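Local coordinates for glucuronoarabinoxylan endo-1,4-beta-xylanase (Clostridium papyrosolvens, PDB 4FMV), which probably hydrolyses internal beta-1,4 linkages of polysaccharides such as xylan or beta-glucans through its family 30 glycoside hydrolase catalytic domain, at residues 45-50 against 140-145. Residues are numbered along the deposited sequence; the frame is centred on the assembly and turned at random.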
ATOM      1  N   ILE A  45      -2.663  -7.505  -0.544  1.00  7.04           N
ATOM      2  CA  ILE A  45      -3.274  -6.535  -1.446  1.00  8.40           C
ATOM      3  C   ILE A  45      -2.545  -6.549  -2.794  1.00  8.70           C
ATOM      4  O   ILE A  45      -1.315  -6.592  -2.836  1.00 10.28           O
ATOM      5  CB  ILE A  45      -3.226  -5.081  -0.879  1.00 11.93           C
ATOM      6  CG1 ILE A  45      -3.815  -5.014   0.530  1.00 12.62           C
ATOM      7  CG2 ILE A  45      -3.953  -4.104  -1.823  1.00 12.62           C
ATOM      8  CD1 ILE A  45      -3.700  -3.610   1.185  1.00  3.72           C
ATOM      9  N   LEU A  46      -3.314  -6.512  -3.880  1.00  7.20           N
ATOM     10  CA  LEU A  46      -2.776  -6.369  -5.234  1.00  7.79           C
ATOM     11  C   LEU A  46      -3.395  -5.161  -5.916  1.00  9.84           C
ATOM     12  O   LEU A  46      -4.616  -4.964  -5.872  1.00  9.08           O
ATOM     13  CB  LEU A  46      -3.084  -7.623  -6.084  1.00  7.87           C
ATOM     14  CG  LEU A  46      -2.622  -7.540  -7.543  1.00 10.28           C
ATOM     15  CD1 LEU A  46      -1.076  -7.448  -7.677  1.00  3.31           C
ATOM     16  CD2 LEU A  46      -3.127  -8.731  -8.319  1.00 10.40           C
ATOM     17  N   ARG A  47      -2.549  -4.362  -6.555  1.00 10.28           N
ATOM     18  CA  ARG A  47      -2.980  -3.200  -7.324  1.00  9.26           C
ATOM     19  C   ARG A  47      -2.859  -3.488  -8.821  1.00  8.10           C
ATOM     20  O   ARG A  47      -1.755  -3.726  -9.324  1.00  9.90           O
ATOM     21  CB  ARG A  47      -2.099  -1.977  -6.970  1.00  4.48           C
ATOM     22  CG  ARG A  47      -2.463  -0.683  -7.701  1.00  5.33           C
ATOM     23  CD  ARG A  47      -1.458   0.422  -7.369  1.00  6.55           C
ATOM     24  NE  ARG A  47      -1.839   1.730  -7.940  1.00  7.58           N
ATOM     25  CZ  ARG A  47      -0.981   2.588  -8.482  1.00  7.57           C
ATOM     26  NH1 ARG A  47       0.297   2.268  -8.535  1.00  7.76           N
ATOM     27  NH2 ARG A  47      -1.399   3.785  -8.939  1.00  8.99           N
ATOM     28  N   LEU A  48      -3.989  -3.395  -9.526  1.00  8.23           N
ATOM     29  CA  LEU A  48      -4.071  -3.521 -10.981  1.00  9.34           C
ATOM     30  C   LEU A  48      -3.979  -2.146 -11.649  1.00 10.78           C
ATOM     31  O   LEU A  48      -4.334  -1.124 -11.052  1.00  7.04           O
ATOM     32  CB  LEU A  48      -5.404  -4.145 -11.399  1.00 11.50           C
ATOM     33  CG  LEU A  48      -5.926  -5.359 -10.637  1.00  8.88           C
ATOM     34  CD1 LEU A  48      -7.333  -5.684 -11.119  1.00  8.39           C
ATOM     35  CD2 LEU A  48      -4.981  -6.541 -10.831  1.00  8.49           C
ATOM     36  N   ARG A  49      -3.403  -2.106 -12.844  1.00  9.49           N
ATOM     37  CA  ARG A  49      -3.523  -0.915 -13.674  1.00 10.47           C
ATOM     38  C   ARG A  49      -4.637  -1.154 -14.692  1.00 12.31           C
ATOM     39  O   ARG A  49      -4.658  -2.194 -15.358  1.00 11.45           O
ATOM     40  CB  ARG A  49      -2.218  -0.619 -14.400  1.00  8.17           C
ATOM     41  CG  ARG A  49      -2.375   0.429 -15.511  1.00 11.39           C
ATOM     42  CD  ARG A  49      -1.068   0.713 -16.226  1.00  9.77           C
ATOM     43  NE  ARG A  49      -1.329   1.227 -17.569  1.00 14.42           N
ATOM     44  CZ  ARG A  49      -1.647   0.447 -18.604  1.00 18.83           C
ATOM     45  NH1 ARG A  49      -1.737  -0.877 -18.450  1.00 16.64           N
ATOM     46  NH2 ARG A  49      -1.880   0.982 -19.801  1.00 18.57           N
ATOM     47  N   ILE A  50      -5.546  -0.188 -14.815  1.00 11.43           N
ATOM     48  CA  ILE A  50      -6.652  -0.273 -15.771  1.00 11.02           C
ATOM     49  C   ILE A  50      -6.152   0.094 -17.170  1.00 12.83           C
ATOM     50  O   ILE A  50      -5.767   1.251 -17.430  1.00 10.24           O
ATOM     51  CB  ILE A  50      -7.774   0.715 -15.377  1.00  8.15           C
ATOM     52  CG1 ILE A  50      -8.279   0.433 -13.955  1.00 10.77           C
ATOM     53  CG2 ILE A  50      -8.946   0.673 -16.364  1.00 11.84           C
ATOM     54  CD1 ILE A  50      -9.356   1.427 -13.462  1.00 10.73           C
ATOM     55  N   VAL A 140      -9.770   7.074  -9.077  1.00 10.58           N
ATOM     56  CA  VAL A 140     -10.141   8.031 -10.114  1.00 10.16           C
ATOM     57  C   VAL A 140      -8.944   8.289 -11.036  1.00  8.68           C
ATOM     58  O   VAL A 140      -9.078   8.291 -12.257  1.00 12.27           O
ATOM     59  CB  VAL A 140     -10.647   9.385  -9.507  1.00  6.48           C
ATOM     60  CG1 VAL A 140     -10.959  10.422 -10.610  1.00  4.56           C
ATOM     61  CG2 VAL A 140     -11.863   9.155  -8.603  1.00  8.55           C
ATOM     62  N   GLN A 141      -7.786   8.588 -10.461  1.00  7.82           N
ATOM     63  CA  GLN A 141      -6.606   8.836 -11.280  1.00  7.67           C
ATOM     64  C   GLN A 141      -5.303   8.525 -10.533  1.00 11.82           C
ATOM     65  O   GLN A 141      -5.130   8.947  -9.379  1.00 12.62           O
ATOM     66  CB  GLN A 141      -6.608  10.337 -11.700  1.00  5.98           C
ATOM     67  CG  GLN A 141      -5.317  10.801 -12.451  1.00  6.84           C
ATOM     68  CD  GLN A 141      -5.174  10.217 -13.853  1.00  9.20           C
ATOM     69  OE1 GLN A 141      -6.115  10.269 -14.645  1.00  5.63           O
ATOM     70  NE2 GLN A 141      -3.976   9.665 -14.173  1.00  7.22           N
ATOM     71  N   ASN A 142      -4.344   7.914 -11.219  1.00  8.95           N
ATOM     72  CA  ASN A 142      -2.972   7.850 -10.724  1.00  9.23           C
ATOM     73  C   ASN A 142      -2.238   9.193 -10.890  1.00 11.74           C
ATOM     74  O   ASN A 142      -2.164   9.725 -12.001  1.00 11.21           O
ATOM     75  CB  ASN A 142      -2.181   6.803 -11.503  1.00 11.07           C
ATOM     76  CG  ASN A 142      -0.760   6.684 -11.003  1.00 11.03           C
ATOM     77  OD1 ASN A 142      -0.542   6.194  -9.893  1.00 11.03           O
ATOM     78  ND2 ASN A 142       0.217   7.157 -11.794  1.00  7.93           N
ATOM     79  N   GLU A 143      -1.668   9.707  -9.806  1.00  9.60           N
ATOM     80  CA  GLU A 143      -0.840  10.928  -9.840  1.00  8.64           C
ATOM     81  C   GLU A 143      -1.371  12.015 -10.765  1.00 11.85           C
ATOM     82  O   GLU A 143      -0.683  12.425 -11.706  1.00 13.85           O
ATOM     83  CB  GLU A 143       0.617  10.587 -10.185  1.00  7.43           C
ATOM     84  CG  GLU A 143       1.204   9.570  -9.195  1.00  3.70           C
ATOM     85  CD  GLU A 143       2.689   9.364  -9.341  1.00  4.40           C
ATOM     86  OE1 GLU A 143       3.300  10.019 -10.193  1.00  7.02           O
ATOM     87  OE2 GLU A 143       3.243   8.532  -8.598  1.00  8.14           O
ATOM     88  N   PRO A 144      -2.594  12.498 -10.487  1.00  7.92           N
ATOM     89  CA  PRO A 144      -3.203  13.559 -11.288  1.00  7.52           C
ATOM     90  C   PRO A 144      -2.358  14.814 -11.224  1.00  6.88           C
ATOM     91  O   PRO A 144      -2.525  15.689 -12.074  1.00  6.25           O
ATOM     92  CB  PRO A 144      -4.517  13.823 -10.556  1.00  6.44           C
ATOM     93  CG  PRO A 144      -4.204  13.435  -9.106  1.00  5.82           C
ATOM     94  CD  PRO A 144      -3.414  12.163  -9.309  1.00  6.16           C
ATOM     95  N   ASP A 145      -1.534  14.926 -10.179  1.00 11.88           N
ATOM     96  CA  ASP A 145      -0.629  16.081  -9.993  1.00  8.22           C
ATOM     97  C   ASP A 145       0.834  15.869 -10.422  1.00 12.44           C
ATOM     98  O   ASP A 145       1.657  16.741 -10.170  1.00 10.25           O
ATOM     99  CB  ASP A 145      -0.688  16.598  -8.553  1.00  5.63           C
ATOM    100  CG  ASP A 145      -0.345  15.519  -7.536  1.00 11.68           C
ATOM    101  OD1 ASP A 145      -0.139  14.356  -7.957  1.00 10.48           O
ATOM    102  OD2 ASP A 145      -0.275  15.834  -6.328  1.00  8.28           O
TER
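Arg47 and Asn142 meet across the inside of a (beta/alpha)8 barrel, the one on strand 45-49, the other in the loop after strand 137-139. Along the first strand, inward and outward residues alternate. Ile45 lies against Phe84 of the neighbouring strand, a fitting place for a branched hydrocarbon. Leu46 turns outward to Asn72 and Ala76 of helix 67-78, helping to fill the seam between barrel and helix. Arg47 points into the barrel, where its length matters: the chain stays extended as far as NE, carrying the guanidinium across to Asn142. That short amide, its CG anti to the backbone N (chi1 -179°), offers its carbonyl oxygen as acceptor. Arg47 NH2 approaches Asn142 OD1 to 2.7 Å, with OD1 at the guanidinium edge. The N-H...O angle of 142° makes this a bent hydrogen bond, somewhat doubtful because OD1 also crowds an atom elsewhere. The side chains cross nearly at right angles, their flat groups inclined by 43°. Salt bridges from NH1 to Glu232 and from NH2 to Glu177 also hold the buried cation. Asn142-Glu143 sits where clan GH-A enzymes carry the Asn-Glu motif with the acid/base, and Glu232 ends strand 227-232, the usual place of the nucleophile; Arg47 therefore probably links the two catalytic strand ends. Leu48 faces outward, and Arg49 pairs with Glu51 through NH1. Leu48 and Ile50 both set branched hydrocarbon against Tyr124 of helix 114-130. The loop braces itself: Gln141 NE2 donates an almost straight bond to Asn142 O, 2.8 Å away in its amide plane.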